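Local coordinates for protein tudor (Drosophila melanogaster, PDB 3NTK) that is required for germ cell formation and may act in the piRNA pathway, its last extended Tudor domain recognising methylated arginine in the Piwi protein Aubergine, at residues Phe17-Met21 and His81-Gly86. Residues are numbered along the deposited sequence; the frame is centred on the assembly and turned at random.
Sequences FYVQM and HFIDFG
Asp84, whose backbone O faces the side chain of Gln20, has its own carboxylate turned to other partners: OD1 takes a salt bridge from Arg66 NH2 and a hydrogen bond from Tyr107 N. Within the turn, Phe82 O receives Phe85 N at 3.0 Å and, weakly, Gly86 N at 2.8 Å, which fixes the bend presented to residues 17-21. Gly86 lies against one face of the Tyr18 ring. Its CA makes a CH-pi contact 4.0 Å from the Tyr18 ring centroid, and over the same face Gly86 O comes within 3.5 Å of Tyr18 CD1, displaced toward the rim. A side chain at Gly86 would run into Tyr18 CB, and the positive phi suits glycine as well. Tyr18 CG lies beside its own backbone N (chi1 -70°), a setting that carries the ring over Gly86 and its phenolic end on to His81. There the Tyr18 and His81 rings meet obliquely, with 5.4 Å between centroids and planes at 45°. A serine in place of Tyr18 would probably uncover Gly86 and take the aromatic contact with Tyr18 away from the His81 ring. Farther along the strand, the extended Gln20 chain brings CG to 3.9 Å from Asp84 O, and its amide crosses the Phe85 ring with planes 63° apart. Phe85 also meets Tyr65, which Phe82 approaches edge-to-face; with Phe58 these aromatics probably form the methylarginine-binding cage, as in related Tudor domains. The contact bridges the two halves of the extended Tudor domain: strand 16-21, paired between strands 4-11 and 109-113 of the OB-like sheet, meets the turn joining strands 78-82 and 87-95 of the four-stranded Tudor sheet.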
ATOM      1  N   PHE A  17      -1.371  -6.161  -5.982  1.00 23.44           N
ATOM      2  CA  PHE A  17      -2.199  -5.477  -5.005  1.00 22.65           C
ATOM      3  C   PHE A  17      -1.370  -5.120  -3.772  1.00 21.48           C
ATOM      4  O   PHE A  17      -0.243  -5.593  -3.609  1.00 21.99           O
ATOM      5  CB  PHE A  17      -3.435  -6.311  -4.628  1.00 23.15           C
ATOM      6  CG  PHE A  17      -3.133  -7.647  -4.011  1.00 22.63           C
ATOM      7  CD1 PHE A  17      -2.837  -8.751  -4.805  1.00 24.11           C
ATOM      8  CD2 PHE A  17      -3.201  -7.817  -2.630  1.00 23.25           C
ATOM      9  CE1 PHE A  17      -2.617 -10.009  -4.231  1.00 25.09           C
ATOM     10  CE2 PHE A  17      -2.982  -9.069  -2.049  1.00 24.87           C
ATOM     11  CZ  PHE A  17      -2.691 -10.165  -2.851  1.00 24.51           C
ATOM     12  N   TYR A  18      -1.916  -4.253  -2.928  1.00 20.41           N
ATOM     13  CA  TYR A  18      -1.224  -3.824  -1.718  1.00 19.55           C
ATOM     14  C   TYR A  18      -2.041  -4.110  -0.469  1.00 20.99           C
ATOM     15  O   TYR A  18      -3.267  -3.980  -0.475  1.00 20.41           O
ATOM     16  CB  TYR A  18      -0.931  -2.323  -1.769  1.00 19.99           C
ATOM     17  CG  TYR A  18       0.114  -1.934  -2.785  1.00 19.36           C
ATOM     18  CD1 TYR A  18      -0.212  -1.790  -4.138  1.00 21.21           C
ATOM     19  CD2 TYR A  18       1.435  -1.713  -2.393  1.00 22.04           C
ATOM     20  CE1 TYR A  18       0.763  -1.428  -5.076  1.00 23.45           C
ATOM     21  CE2 TYR A  18       2.411  -1.352  -3.316  1.00 21.83           C
ATOM     22  CZ  TYR A  18       2.071  -1.212  -4.652  1.00 23.80           C
ATOM     23  OH  TYR A  18       3.054  -0.860  -5.551  1.00 26.38           O
ATOM     24  N   VAL A  19      -1.348  -4.469   0.607  1.00 21.29           N
ATOM     25  CA  VAL A  19      -2.000  -4.762   1.871  1.00 22.20           C
ATOM     26  C   VAL A  19      -1.308  -4.070   3.034  1.00 23.91           C
ATOM     27  O   VAL A  19      -0.166  -3.621   2.924  1.00 23.90           O
ATOM     28  CB  VAL A  19      -2.001  -6.276   2.170  1.00 20.02           C
ATOM     29  CG1 VAL A  19      -2.633  -7.031   1.013  1.00 19.25           C
ATOM     30  CG2 VAL A  19      -0.578  -6.769   2.427  1.00 20.70           C
ATOM     31  N   GLN A  20      -2.028  -3.978   4.142  1.00 23.12           N
ATOM     32  CA  GLN A  20      -1.498  -3.410   5.368  1.00 24.77           C
ATOM     33  C   GLN A  20      -1.686  -4.534   6.373  1.00 25.28           C
ATOM     34  O   GLN A  20      -2.816  -4.915   6.688  1.00 23.92           O
ATOM     35  CB  GLN A  20      -2.283  -2.163   5.796  1.00 24.45           C
ATOM     36  CG  GLN A  20      -1.869  -0.881   5.063  1.00 26.53           C
ATOM     37  CD  GLN A  20      -2.633   0.356   5.527  1.00 27.87           C
ATOM     38  OE1 GLN A  20      -2.277   1.487   5.185  1.00 28.74           O
ATOM     39  NE2 GLN A  20      -3.693   0.145   6.300  1.00 25.38           N
ATOM     40  N   MET A  21      -0.574  -5.083   6.845  1.00 25.57           N
ATOM     41  CA  MET A  21      -0.601  -6.176   7.804  1.00 26.75           C
ATOM     42  C   MET A  21      -1.086  -5.701   9.167  1.00 28.19           C
ATOM     43  O   MET A  21      -0.720  -4.617   9.631  1.00 27.96           O
ATOM     44  CB  MET A  21       0.797  -6.779   7.949  1.00 27.49           C
ATOM     45  CG  MET A  21       1.438  -7.199   6.634  1.00 30.09           C
ATOM     46  SD  MET A  21       0.523  -8.509   5.793  1.00 34.83           S
ATOM     47  CE  MET A  21       1.019  -9.881   6.736  1.00 36.05           C
ATOM     48  N   HIS A  81       4.238   7.886  -4.828  1.00 24.07           N
ATOM     49  CA  HIS A  81       3.698   6.640  -4.321  1.00 23.20           C
ATOM     50  C   HIS A  81       3.684   6.768  -2.807  1.00 22.74           C
ATOM     51  O   HIS A  81       4.731   6.983  -2.188  1.00 21.23           O
ATOM     52  CB  HIS A  81       4.581   5.462  -4.723  1.00 25.83           C
ATOM     53  CG  HIS A  81       4.070   4.142  -4.242  1.00 24.82           C
ATOM     54  ND1 HIS A  81       4.567   3.513  -3.122  1.00 27.09           N
ATOM     55  CD2 HIS A  81       3.074   3.351  -4.708  1.00 24.35           C
ATOM     56  CE1 HIS A  81       3.900   2.390  -2.919  1.00 25.57           C
ATOM     57  NE2 HIS A  81       2.988   2.268  -3.867  1.00 28.36           N
ATOM     58  N   PHE A  82       2.501   6.666  -2.208  1.00 22.22           N
ATOM     59  CA  PHE A  82       2.382   6.763  -0.759  1.00 22.22           C
ATOM     60  C   PHE A  82       2.738   5.396  -0.190  1.00 22.66           C
ATOM     61  O   PHE A  82       1.927   4.469  -0.171  1.00 23.30           O
ATOM     62  CB  PHE A  82       0.965   7.200  -0.397  1.00 23.78           C
ATOM     63  CG  PHE A  82       0.642   8.590  -0.873  1.00 25.31           C
ATOM     64  CD1 PHE A  82       1.289   9.692  -0.318  1.00 25.97           C
ATOM     65  CD2 PHE A  82      -0.281   8.799  -1.892  1.00 23.81           C
ATOM     66  CE1 PHE A  82       1.019  10.988  -0.776  1.00 24.41           C
ATOM     67  CE2 PHE A  82      -0.556  10.088  -2.354  1.00 25.45           C
ATOM     68  CZ  PHE A  82       0.096  11.183  -1.793  1.00 24.43           C
ATOM     69  N   ILE A  83       3.979   5.282   0.268  1.00 21.68           N
ATOM     70  CA  ILE A  83       4.503   4.017   0.760  1.00 21.05           C
ATOM     71  C   ILE A  83       3.738   3.304   1.866  1.00 20.71           C
ATOM     72  O   ILE A  83       3.823   2.081   1.987  1.00 21.08           O
ATOM     73  CB  ILE A  83       5.968   4.167   1.206  1.00 20.63           C
ATOM     74  CG1 ILE A  83       6.066   5.116   2.403  1.00 18.56           C
ATOM     75  CG2 ILE A  83       6.807   4.679   0.035  1.00 20.65           C
ATOM     76  CD1 ILE A  83       7.456   5.139   3.027  1.00 21.42           C
ATOM     77  N   ASP A  84       2.993   4.039   2.677  1.00 20.05           N
ATOM     78  CA  ASP A  84       2.269   3.384   3.754  1.00 21.27           C
ATOM     79  C   ASP A  84       0.840   3.014   3.372  1.00 22.48           C
ATOM     80  O   ASP A  84       0.155   2.331   4.128  1.00 23.42           O
ATOM     81  CB  ASP A  84       2.276   4.261   5.007  1.00 21.47           C
ATOM     82  CG  ASP A  84       3.688   4.568   5.485  1.00 21.74           C
ATOM     83  OD1 ASP A  84       4.524   3.635   5.477  1.00 22.56           O
ATOM     84  OD2 ASP A  84       3.962   5.729   5.863  1.00 20.50           O
ATOM     85  N   PHE A  85       0.406   3.438   2.189  1.00 24.03           N
ATOM     86  CA  PHE A  85      -0.957   3.149   1.749  1.00 25.65           C
ATOM     87  C   PHE A  85      -1.077   2.525   0.364  1.00 26.73           C
ATOM     88  O   PHE A  85      -2.179   2.224  -0.101  1.00 28.23           O
ATOM     89  CB  PHE A  85      -1.806   4.417   1.855  1.00 27.23           C
ATOM     90  CG  PHE A  85      -1.948   4.917   3.263  1.00 29.29           C
ATOM     91  CD1 PHE A  85      -0.939   5.671   3.855  1.00 28.27           C
ATOM     92  CD2 PHE A  85      -3.058   4.566   4.027  1.00 28.78           C
ATOM     93  CE1 PHE A  85      -1.029   6.065   5.187  1.00 29.77           C
ATOM     94  CE2 PHE A  85      -3.157   4.952   5.357  1.00 30.54           C
ATOM     95  CZ  PHE A  85      -2.140   5.705   5.941  1.00 30.43           C
ATOM     96  N   GLY A  86       0.060   2.336  -0.293  1.00 27.59           N
ATOM     97  CA  GLY A  86       0.080   1.695  -1.596  1.00 27.87           C
ATOM     98  C   GLY A  86      -0.545   2.352  -2.814  1.00 29.27           C
ATOM     99  O   GLY A  86      -0.632   1.711  -3.862  1.00 30.27           O
TER